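Local coordinates for protein peptide methionine sulfoxide reductase MsrA (PDB 4D7L) that probably repairs oxidised proteins by reducing the S-epimer of methionine sulfoxide back to methionine, and carries a redox-active disulfide, at residues T63-G69 / E115-Y121; F128-V133 / R172-V177; R156-T161 / T193-L199. All blocks are in the same frame, centred on the assembly; numbering follows the deposited sequence.

Interaction 1: T63-G69 / E115-Y121; sequences TETIYIG and EIVEVVY. With PGE (triethylene glycol), chain K.
Glu64, Ile66 and Ile68 pair with Tyr121, Val119 and Val117 as three successive antiparallel hydrogen-bonded pairs, each closed by two backbone N-H...O bonds. Val117 N to Ile68 O measures 2.8 Å and the strand axes run at 152°, as expected of antiparallel neighbours; both are inner strands of the mixed sheet of MsrA. Apolar packing occupies the face of Ile66, Val119 and Tyr121: Ile66 CG2 meets Val119 CB at 3.9 Å, and helices 128-137 and 73-81 cover this side. The Tyr121 ring, its CG between the backbone N and carbonyl carbon (chi1 63°), folds back so that Glu64 CB lies over one face, 3.4 Å from Tyr121 CZ. Polar groups gather on the face of Thr65, Tyr67 and Glu118. Tyr67 and Glu118 lie alongside each other, ring and carboxylate planes 11° apart. One water joins Glu118 OE2 to Thr65 OG1, a second joins Glu118 OE2 to Tyr67 OH, and Arg58 forms a salt bridge with the same oxygen; Ser90 binds Glu118 OE1. Thr65 OG1 also meets O1 of a triethylene glycol, probably from the crystallisation liquor, at 2.8 Å. These strands thus have a mainly apolar side under the helices and, opposite, a side where waters and Arg58 satisfy Glu118, probably stabilising its charge.

Interaction 2: F128-V133 / R172-V177; sequences FDELVV and RAREIV
Asp129 and Arg172 form a side-on salt bridge in which each carboxylate oxygen takes one N-H. Arg172 NE reaches Asp129 OD1 at 2.7 Å and Arg172 NH2 reaches Asp129 OD2 at 2.8 Å, both on syn lone pairs. The carboxylate and guanidinium planes are 7° apart, so the two bonds together restrict rotation of either group. Arg172 gets there as an extended chain from CG to NE, with CG anti to the backbone N (chi1 -176°). Beside this bridge, Ile176 fills the angle between the helices: its CD1 lies 3.6 Å from Asp129 CA, while its CG2 meets Val132 CG1 at 3.7 Å and Val133 CG2 at 4.0 Å. The two helices cross at -46° with axes 10.0 Å apart, both packed on one face of the central mixed sheet. Deeper in, the Phe128 ring edge lies against Ala173, whose N is 3.9 Å from Phe128 CE2 and whose CB is near Phe128 CZ. Val132 CG2 also touches Ala173 CB, and Val132 CG1 reaches Val177 CG2. Beneath this layer Phe128 and Val132 rest on Ile66 of strand 64-69, Val132 and Val177 press on Ile159, and Phe128 continues to Thr161 of strand 158-161.

Interaction 3: R156-T161 / T193-L199; sequences RSAIYT and TTEILPL
Glu195 OE2 is gripped by two groups of segment 156-161: Tyr160 OH donates to it at 2.6 Å and Arg156 NH2 adds a weak bond at 3.3 Å. The hydroxyl comes from above the carboxylate plane, 37° out of it. The stronger arm of the salt bridge is Arg156 NE to Glu195 OE1, 2.9 Å, met on the syn side; the guanidinium and carboxylate planes are far from parallel, so the grip is twisted. Glu195 reaches this position as an extended chain with CG anti to the backbone N (chi1 178°). Arg156 is itself placed by the carbonyls of Asn112, at NH2, and Thr153, at NH1. The positive guanidinium and the phenol would be expected to favour an ionised Glu195. Leu197 flanks the tyrosine side by side, its CD2 at the ring edge, 3.4 Å from Tyr160 CE1.

The backbones run parallel, their axes 8° apart, as the two strands of a beta-alpha-beta unit connected through helix 166-186. N-H...O bonds pass back and forth: Glu195 N to Ser157 O, Ile159 N to Glu195 O, Leu197 N to Ile159 O, Thr161 N to Leu197 O and Leu199 N to Thr161 O. At the N-terminal end of the contact, Ser157 OG and Thr194 OG1 share a 2.8 Å hydrogen bond, and His139 also bonds Ser157 OG. A water donates to both Ser157 O and Thr193 O. On the face of Ile159, Ile196 and Thr161, helix 166-186 packs against Ile196 and Thr161, and the Thr161 hydroxyl bonds the carbonyl of Ala166.

How the interactions relate
Interactions 1 and 3 lie in one mixed sheet with their centres about 11 Å apart, joined where strand 64-69 pairs with strand 158-161 through Gly69 N to Ala158 O and Tyr67 O to Tyr160 N. Interaction 2 brings helices 128-137 and 166-186 together on one face of that sheet, its centre about 13 Å from that of interaction 1 and about 11 Å from that of interaction 3. Along the chain, interaction 1 closes first; then 128-133, 156-161, 172-177 and 193-199 alternate, because helix 128-137 precedes strand 158-161 and helix 166-186 links the strands of interaction 3. Arg174 NH2 bonds Ile196 O, tying helix to edge strand. Sheet and helices thus form one continuous layered core.

Interaction 1: T63-G69 / E115-Y121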
loop_
_atom_site.group_PDB
_atom_site.type_symbol
_atom_site.label_atom_id
_atom_site.label_comp_id
_atom_site.label_asym_id
_atom_site.label_seq_id
_atom_site.Cartn_x
_atom_site.Cartn_y
_atom_site.Cartn_z
ATOM N N THR A 63 12.981 1.511 -14.724
ATOM C CA THR A 63 12.137 0.899 -13.718
ATOM C C THR A 63 10.627 1.068 -14.003
ATOM O O THR A 63 10.217 1.907 -14.806
ATOM C CB THR A 63 12.467 1.469 -12.322
ATOM O OG1 THR A 63 12.264 2.886 -12.311
ATOM C CG2 THR A 63 13.910 1.161 -11.963
ATOM N N GLU A 64 9.811 0.262 -13.327
ATOM C CA GLU A 64 8.361 0.403 -13.347
ATOM C C GLU A 64 7.906 0.620 -11.909
ATOM O O GLU A 64 8.675 0.353 -10.974
ATOM C CB GLU A 64 7.708 -0.831 -13.974
ATOM C CG GLU A 64 8.036 -0.992 -15.485
ATOM C CD GLU A 64 7.524 -2.315 -16.119
ATOM O OE1 GLU A 64 6.905 -3.159 -15.416
ATOM O OE2 GLU A 64 7.757 -2.515 -17.339
ATOM N N THR A 65 6.671 1.098 -11.733
ATOM C CA THR A 65 6.106 1.327 -10.405
ATOM C C THR A 65 4.746 0.651 -10.271
ATOM O O THR A 65 3.928 0.697 -11.203
ATOM C CB THR A 65 5.938 2.831 -10.114
ATOM O OG1 THR A 65 7.201 3.492 -10.246
ATOM C CG2 THR A 65 5.392 3.045 -8.685
ATOM N N ILE A 66 4.524 -0.004 -9.131
ATOM C CA ILE A 66 3.190 -0.469 -8.752
ATOM C C ILE A 66 2.892 -0.017 -7.317
ATOM O O ILE A 66 3.796 0.078 -6.478
ATOM C CB ILE A 66 3.060 -2.012 -8.905
ATOM C CG1 ILE A 66 1.610 -2.487 -8.700
ATOM C CG2 ILE A 66 4.086 -2.766 -8.014
ATOM C CD1 ILE A 66 1.459 -4.029 -8.866
ATOM N N TYR A 67 1.628 0.302 -7.049
ATOM C CA TYR A 67 1.207 0.783 -5.740
ATOM C C TYR A 67 0.362 -0.276 -5.054
ATOM O O TYR A 67 -0.655 -0.706 -5.591
ATOM C CB TYR A 67 0.408 2.092 -5.871
ATOM C CG TYR A 67 1.222 3.207 -6.471
ATOM C CD1 TYR A 67 1.272 3.379 -7.848
ATOM C CD2 TYR A 67 1.980 4.060 -5.667
ATOM C CE1 TYR A 67 2.034 4.392 -8.425
ATOM C CE2 TYR A 67 2.747 5.082 -6.236
ATOM C CZ TYR A 67 2.763 5.236 -7.616
ATOM O OH TYR A 67 3.511 6.224 -8.190
ATOM N N ILE A 68 0.778 -0.688 -3.863
ATOM C CA ILE A 68 0.179 -1.850 -3.217
ATOM C C ILE A 68 -0.407 -1.513 -1.868
ATOM O O ILE A 68 0.284 -0.931 -1.014
ATOM C CB ILE A 68 1.237 -2.961 -3.023
ATOM C CG1 ILE A 68 1.821 -3.371 -4.377
ATOM C CG2 ILE A 68 0.646 -4.173 -2.277
ATOM C CD1 ILE A 68 0.802 -3.956 -5.292
ATOM N N GLY A 69 -1.659 -1.903 -1.656
ATOM C CA GLY A 69 -2.267 -1.754 -0.343
ATOM C C GLY A 69 -2.660 -3.102 0.233
ATOM O O GLY A 69 -3.523 -3.792 -0.318
ATOM N N GLU A 115 -3.659 2.871 2.977
ATOM C CA GLU A 115 -2.225 2.830 3.240
ATOM C C GLU A 115 -1.548 2.052 2.125
ATOM O O GLU A 115 -1.857 0.879 1.903
ATOM C CB GLU A 115 -1.929 2.206 4.605
ATOM C CG GLU A 115 -2.374 3.117 5.755
ATOM C CD GLU A 115 -1.861 2.669 7.123
ATOM O OE1 GLU A 115 -1.111 1.665 7.211
ATOM O OE2 GLU A 115 -2.242 3.330 8.117
ATOM N N ILE A 116 -0.624 2.722 1.450
ATOM C CA ILE A 116 -0.028 2.232 0.209
ATOM C C ILE A 116 1.478 2.154 0.297
ATOM O O ILE A 116 2.117 3.050 0.862
ATOM C CB ILE A 116 -0.398 3.160 -0.976
ATOM C CG1 ILE A 116 -1.892 3.022 -1.296
ATOM C CG2 ILE A 116 0.482 2.892 -2.229
ATOM C CD1 ILE A 116 -2.271 1.641 -1.891
ATOM N N VAL A 117 2.032 1.089 -0.281
ATOM C CA VAL A 117 3.451 0.989 -0.557
ATOM C C VAL A 117 3.700 1.274 -2.027
ATOM O O VAL A 117 3.125 0.609 -2.899
ATOM C CB VAL A 117 4.012 -0.411 -0.242
ATOM C CG1 VAL A 117 5.548 -0.458 -0.513
ATOM C CG2 VAL A 117 3.717 -0.810 1.195
ATOM N N GLU A 118 4.513 2.291 -2.286
ATOM C CA GLU A 118 5.043 2.561 -3.614
ATOM C C GLU A 118 6.180 1.566 -3.854
ATOM O O GLU A 118 7.150 1.557 -3.108
ATOM C CB GLU A 118 5.562 3.993 -3.703
ATOM C CG GLU A 118 6.315 4.298 -5.019
ATOM C CD GLU A 118 7.019 5.645 -5.011
ATOM O OE1 GLU A 118 7.396 6.142 -3.920
ATOM O OE2 GLU A 118 7.208 6.206 -6.110
ATOM N N VAL A 119 6.034 0.706 -4.854
ATOM C CA VAL A 119 7.043 -0.298 -5.160
ATOM C C VAL A 119 7.659 -0.006 -6.527
ATOM O O VAL A 119 6.998 -0.122 -7.561
ATOM C CB VAL A 119 6.443 -1.705 -5.158
ATOM C CG1 VAL A 119 7.533 -2.751 -5.411
ATOM C CG2 VAL A 119 5.755 -1.965 -3.840
ATOM N N VAL A 120 8.912 0.401 -6.524
ATOM C CA VAL A 120 9.610 0.649 -7.768
ATOM C C VAL A 120 10.502 -0.542 -8.072
ATOM O O VAL A 120 11.319 -0.921 -7.243
ATOM C CB VAL A 120 10.452 1.912 -7.689
ATOM C CG1 VAL A 120 11.137 2.170 -9.019
ATOM C CG2 VAL A 120 9.563 3.103 -7.291
ATOM N N TYR A 121 10.375 -1.123 -9.262
ATOM C CA TYR A 121 11.084 -2.379 -9.513
ATOM C C TYR A 121 11.737 -2.423 -10.884
ATOM O O TYR A 121 11.349 -1.703 -11.799
ATOM C CB TYR A 121 10.126 -3.573 -9.348
ATOM C CG TYR A 121 8.984 -3.571 -10.347
ATOM C CD1 TYR A 121 7.846 -2.798 -10.126
ATOM C CD2 TYR A 121 9.047 -4.331 -11.511
ATOM C CE1 TYR A 121 6.799 -2.785 -11.030
ATOM C CE2 TYR A 121 8.005 -4.317 -12.430
ATOM C CZ TYR A 121 6.885 -3.548 -12.180
ATOM O OH TYR A 121 5.861 -3.528 -13.096
HETATM C C1 PGE K . 7.967 4.716 -13.434
HETATM O O1 PGE K . 8.762 3.930 -12.563
HETATM C C2 PGE K . 6.529 4.235 -13.366
HETATM O O2 PGE K . 5.642 5.214 -13.868
HETATM O O HOH W 1 7.647 5.873 -8.897
HETATM O O HOH W 2 5.049 7.896 -6.872
#

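Interaction 2: F128-V133 / R172-V177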
loop_
_atom_site.group_PDB
_atom_site.type_symbol
_atom_site.label_atom_id
_atom_site.label_comp_id
_atom_site.label_asym_id
_atom_site.label_seq_id
_atom_site.Cartn_x
_atom_site.Cartn_y
_atom_site.Cartn_z
ATOM N N PHE A 128 5.736 -7.408 -13.002
ATOM C CA PHE A 128 4.447 -6.928 -12.511
ATOM C C PHE A 128 3.597 -8.066 -11.951
ATOM O O PHE A 128 3.074 -7.984 -10.828
ATOM C CB PHE A 128 3.700 -6.243 -13.650
ATOM C CG PHE A 128 2.366 -5.690 -13.248
ATOM C CD1 PHE A 128 2.263 -4.410 -12.721
ATOM C CD2 PHE A 128 1.201 -6.435 -13.429
ATOM C CE1 PHE A 128 1.022 -3.886 -12.354
ATOM C CE2 PHE A 128 -0.051 -5.920 -13.071
ATOM C CZ PHE A 128 -0.141 -4.645 -12.522
ATOM N N ASP A 129 3.490 -9.140 -12.734
ATOM C CA ASP A 129 2.704 -10.316 -12.363
ATOM C C ASP A 129 3.188 -10.897 -11.023
ATOM O O ASP A 129 2.385 -11.215 -10.156
ATOM C CB ASP A 129 2.811 -11.396 -13.447
ATOM C CG ASP A 129 2.187 -10.983 -14.779
ATOM O OD1 ASP A 129 1.517 -9.924 -14.858
ATOM O OD2 ASP A 129 2.427 -11.696 -15.773
ATOM N N GLU A 130 4.504 -11.034 -10.874
ATOM C CA GLU A 130 5.072 -11.599 -9.649
ATOM C C GLU A 130 4.778 -10.738 -8.427
ATOM O O GLU A 130 4.548 -11.256 -7.329
ATOM C CB GLU A 130 6.588 -11.786 -9.809
ATOM C CG GLU A 130 6.923 -12.920 -10.775
ATOM C CD GLU A 130 8.419 -13.138 -10.973
ATOM O OE1 GLU A 130 9.174 -12.154 -11.114
ATOM O OE2 GLU A 130 8.833 -14.312 -11.014
ATOM N N LEU A 131 4.799 -9.421 -8.605
ATOM C CA LEU A 131 4.547 -8.523 -7.481
ATOM C C LEU A 131 3.068 -8.558 -7.091
ATOM O O LEU A 131 2.733 -8.467 -5.906
ATOM C CB LEU A 131 4.995 -7.086 -7.825
ATOM C CG LEU A 131 6.527 -6.924 -7.953
ATOM C CD1 LEU A 131 6.871 -5.546 -8.460
ATOM C CD2 LEU A 131 7.184 -7.144 -6.584
ATOM N N VAL A 132 2.179 -8.675 -8.074
ATOM C CA VAL A 132 0.756 -8.817 -7.730
ATOM C C VAL A 132 0.525 -10.100 -6.938
ATOM O O VAL A 132 -0.180 -10.106 -5.916
ATOM C CB VAL A 132 -0.162 -8.793 -8.995
ATOM C CG1 VAL A 132 -1.603 -9.155 -8.629
ATOM C CG2 VAL A 132 -0.123 -7.409 -9.668
ATOM N N VAL A 133 1.139 -11.189 -7.385
ATOM C CA VAL A 133 0.993 -12.475 -6.690
ATOM C C VAL A 133 1.552 -12.372 -5.271
ATOM O O VAL A 133 0.933 -12.848 -4.303
ATOM C CB VAL A 133 1.702 -13.620 -7.462
ATOM C CG1 VAL A 133 1.843 -14.870 -6.589
ATOM C CG2 VAL A 133 0.943 -13.941 -8.753
ATOM N N ARG A 172 -4.538 -6.499 -16.254
ATOM C CA ARG A 172 -3.706 -7.637 -15.962
ATOM C C ARG A 172 -3.793 -8.037 -14.470
ATOM O O ARG A 172 -3.876 -9.215 -14.131
ATOM C CB ARG A 172 -2.292 -7.295 -16.411
ATOM C CG ARG A 172 -1.306 -8.348 -16.294
ATOM C CD ARG A 172 -0.132 -8.021 -17.209
ATOM N NE ARG A 172 0.691 -9.199 -17.328
ATOM C CZ ARG A 172 0.763 -9.968 -18.404
ATOM N NH1 ARG A 172 0.101 -9.650 -19.518
ATOM N NH2 ARG A 172 1.537 -11.045 -18.365
ATOM N N ALA A 173 -3.791 -7.054 -13.575
ATOM C CA ALA A 173 -3.927 -7.343 -12.151
ATOM C C ALA A 173 -5.290 -7.972 -11.857
ATOM O O ALA A 173 -5.409 -8.934 -11.081
ATOM C CB ALA A 173 -3.716 -6.071 -11.338
ATOM N N ARG A 174 -6.335 -7.451 -12.497
ATOM C CA ARG A 174 -7.653 -8.039 -12.320
ATOM C C ARG A 174 -7.670 -9.513 -12.722
ATOM O O ARG A 174 -8.326 -10.318 -12.054
ATOM C CB ARG A 174 -8.711 -7.266 -13.113
ATOM C CG ARG A 174 -8.928 -5.839 -12.565
ATOM C CD ARG A 174 -9.998 -5.071 -13.364
ATOM N NE ARG A 174 -9.941 -3.651 -12.985
ATOM C CZ ARG A 174 -9.600 -2.678 -13.816
ATOM N NH1 ARG A 174 -9.310 -2.972 -15.078
ATOM N NH2 ARG A 174 -9.546 -1.416 -13.387
ATOM N N GLU A 175 -6.995 -9.863 -13.817
ATOM C CA GLU A 175 -6.945 -11.268 -14.235
ATOM C C GLU A 175 -6.236 -12.140 -13.212
ATOM O O GLU A 175 -6.611 -13.287 -12.996
ATOM C CB GLU A 175 -6.268 -11.476 -15.596
ATOM C CG GLU A 175 -7.146 -11.091 -16.754
ATOM C CD GLU A 175 -6.540 -11.418 -18.113
ATOM O OE1 GLU A 175 -5.850 -12.468 -18.260
ATOM O OE2 GLU A 175 -6.707 -10.573 -19.014
ATOM N N ILE A 176 -5.131 -11.643 -12.679
ATOM C CA ILE A 176 -4.421 -12.403 -11.669
ATOM C C ILE A 176 -5.312 -12.506 -10.451
ATOM O O ILE A 176 -5.561 -13.593 -9.929
ATOM C CB ILE A 176 -3.088 -11.760 -11.305
ATOM C CG1 ILE A 176 -2.130 -11.837 -12.486
ATOM C CG2 ILE A 176 -2.467 -12.451 -10.107
ATOM C CD1 ILE A 176 -0.869 -11.003 -12.310
ATOM N N VAL A 177 -5.874 -11.378 -10.038
ATOM C CA VAL A 177 -6.625 -11.386 -8.804
ATOM C C VAL A 177 -7.846 -12.283 -8.960
ATOM O O VAL A 177 -8.164 -13.063 -8.069
ATOM C CB VAL A 177 -6.988 -9.941 -8.371
ATOM C CG1 VAL A 177 -7.953 -9.952 -7.224
ATOM C CG2 VAL A 177 -5.707 -9.209 -7.960
#

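Interaction 3: R156-T161 / T193-L199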
loop_
_atom_site.group_PDB
_atom_site.type_symbol
_atom_site.label_atom_id
_atom_site.label_comp_id
_atom_site.label_asym_id
_atom_site.label_seq_id
_atom_site.Cartn_x
_atom_site.Cartn_y
_atom_site.Cartn_z
ATOM N N ARG A 156 -7.825 -1.088 3.560
ATOM C CA ARG A 156 -8.422 -1.933 2.515
ATOM C C ARG A 156 -7.395 -2.388 1.470
ATOM O O ARG A 156 -6.372 -1.743 1.251
ATOM C CB ARG A 156 -9.587 -1.204 1.818
ATOM C CG ARG A 156 -9.204 0.004 0.916
ATOM C CD ARG A 156 -10.504 0.729 0.497
ATOM N NE ARG A 156 -10.308 1.812 -0.469
ATOM C CZ ARG A 156 -10.021 3.073 -0.141
ATOM N NH1 ARG A 156 -9.827 3.398 1.133
ATOM N NH2 ARG A 156 -9.893 4.007 -1.088
ATOM N N SER A 157 -7.699 -3.501 0.809
ATOM C CA SER A 157 -6.813 -4.086 -0.199
ATOM C C SER A 157 -6.854 -3.274 -1.492
ATOM O O SER A 157 -7.945 -2.873 -1.920
ATOM C CB SER A 157 -7.252 -5.531 -0.470
ATOM O OG SER A 157 -6.409 -6.159 -1.418
ATOM N N ALA A 158 -5.696 -3.002 -2.099
ATOM C CA ALA A 158 -5.680 -2.220 -3.341
ATOM C C ALA A 158 -4.451 -2.492 -4.199
ATOM O O ALA A 158 -3.374 -2.847 -3.692
ATOM C CB ALA A 158 -5.783 -0.699 -3.042
ATOM N N ILE A 159 -4.635 -2.333 -5.505
ATOM C CA ILE A 159 -3.529 -2.257 -6.455
ATOM C C ILE A 159 -3.794 -1.063 -7.365
ATOM O O ILE A 159 -4.785 -1.049 -8.104
ATOM C CB ILE A 159 -3.386 -3.525 -7.313
ATOM C CG1 ILE A 159 -3.153 -4.758 -6.434
ATOM C CG2 ILE A 159 -2.210 -3.366 -8.306
ATOM C CD1 ILE A 159 -3.283 -6.080 -7.193
ATOM N N TYR A 160 -2.931 -0.049 -7.313
ATOM C CA TYR A 160 -3.060 1.068 -8.262
ATOM C C TYR A 160 -1.900 1.023 -9.242
ATOM O O TYR A 160 -0.761 0.833 -8.847
ATOM C CB TYR A 160 -3.095 2.423 -7.538
ATOM C CG TYR A 160 -4.158 2.498 -6.439
ATOM C CD1 TYR A 160 -5.468 2.085 -6.679
ATOM C CD2 TYR A 160 -3.836 2.969 -5.167
ATOM C CE1 TYR A 160 -6.454 2.141 -5.665
ATOM C CE2 TYR A 160 -4.800 3.028 -4.153
ATOM C CZ TYR A 160 -6.092 2.613 -4.414
ATOM O OH TYR A 160 -7.019 2.664 -3.424
ATOM N N THR A 161 -2.189 1.188 -10.526
ATOM C CA THR A 161 -1.154 1.028 -11.538
ATOM C C THR A 161 -0.674 2.360 -12.134
ATOM O O THR A 161 -1.322 3.402 -12.001
ATOM C CB THR A 161 -1.646 0.106 -12.659
ATOM O OG1 THR A 161 -2.836 0.653 -13.242
ATOM C CG2 THR A 161 -1.950 -1.281 -12.104
ATOM N N THR A 193 -12.173 -8.315 -2.245
ATOM C CA THR A 193 -12.565 -6.907 -2.110
ATOM C C THR A 193 -11.489 -5.928 -2.621
ATOM O O THR A 193 -11.679 -4.711 -2.585
ATOM C CB THR A 193 -12.874 -6.568 -0.633
ATOM O OG1 THR A 193 -11.712 -6.821 0.163
ATOM C CG2 THR A 193 -14.020 -7.427 -0.121
ATOM N N THR A 194 -10.355 -6.457 -3.078
ATOM C CA THR A 194 -9.267 -5.622 -3.634
ATOM C C THR A 194 -9.766 -4.615 -4.679
ATOM O O THR A 194 -10.465 -4.968 -5.603
ATOM C CB THR A 194 -8.185 -6.511 -4.314
ATOM O OG1 THR A 194 -7.784 -7.544 -3.409
ATOM C CG2 THR A 194 -6.941 -5.684 -4.747
ATOM N N GLU A 195 -9.395 -3.359 -4.499
ATOM C CA GLU A 195 -9.715 -2.260 -5.408
ATOM C C GLU A 195 -8.583 -2.113 -6.442
ATOM O O GLU A 195 -7.425 -1.948 -6.050
ATOM C CB GLU A 195 -9.876 -1.018 -4.531
ATOM C CG GLU A 195 -10.164 0.301 -5.116
ATOM C CD GLU A 195 -10.332 1.282 -3.971
ATOM O OE1 GLU A 195 -11.219 1.043 -3.106
ATOM O OE2 GLU A 195 -9.520 2.221 -3.871
ATOM N N ILE A 196 -8.879 -2.224 -7.744
ATOM C CA ILE A 196 -7.824 -2.203 -8.748
ATOM C C ILE A 196 -8.130 -1.171 -9.834
ATOM O O ILE A 196 -9.176 -1.249 -10.483
ATOM C CB ILE A 196 -7.639 -3.589 -9.429
ATOM C CG1 ILE A 196 -7.340 -4.688 -8.403
ATOM C CG2 ILE A 196 -6.520 -3.527 -10.469
ATOM C CD1 ILE A 196 -7.391 -6.103 -9.032
ATOM N N LEU A 197 -7.238 -0.203 -10.021
ATOM C CA LEU A 197 -7.420 0.831 -11.057
ATOM C C LEU A 197 -6.132 1.635 -11.228
ATOM O O LEU A 197 -5.263 1.601 -10.364
ATOM C CB LEU A 197 -8.598 1.762 -10.708
ATOM C CG LEU A 197 -8.506 2.614 -9.440
ATOM C CD1 LEU A 197 -9.499 3.774 -9.498
ATOM C CD2 LEU A 197 -8.778 1.779 -8.183
ATOM N N PRO A 198 -6.000 2.360 -12.343
ATOM C CA PRO A 198 -4.824 3.229 -12.472
ATOM C C PRO A 198 -4.793 4.260 -11.337
ATOM O O PRO A 198 -5.857 4.728 -10.949
ATOM C CB PRO A 198 -5.032 3.907 -13.825
ATOM C CG PRO A 198 -5.912 2.913 -14.607
ATOM C CD PRO A 198 -6.797 2.286 -13.587
ATOM N N LEU A 199 -3.613 4.569 -10.802
ATOM C CA LEU A 199 -3.475 5.624 -9.796
ATOM C C LEU A 199 -4.119 6.918 -10.280
ATOM O O LEU A 199 -4.818 7.588 -9.533
ATOM C CB LEU A 199 -1.998 5.877 -9.483
ATOM C CG LEU A 199 -1.703 7.005 -8.484
ATOM C CD1 LEU A 199 -2.231 6.579 -7.110
ATOM C CD2 LEU A 199 -0.206 7.270 -8.431
HETATM O O HOH W 3 -10.321 -4.604 1.027
HETATM O O HOH W 4 -10.537 -2.684 -1.207
#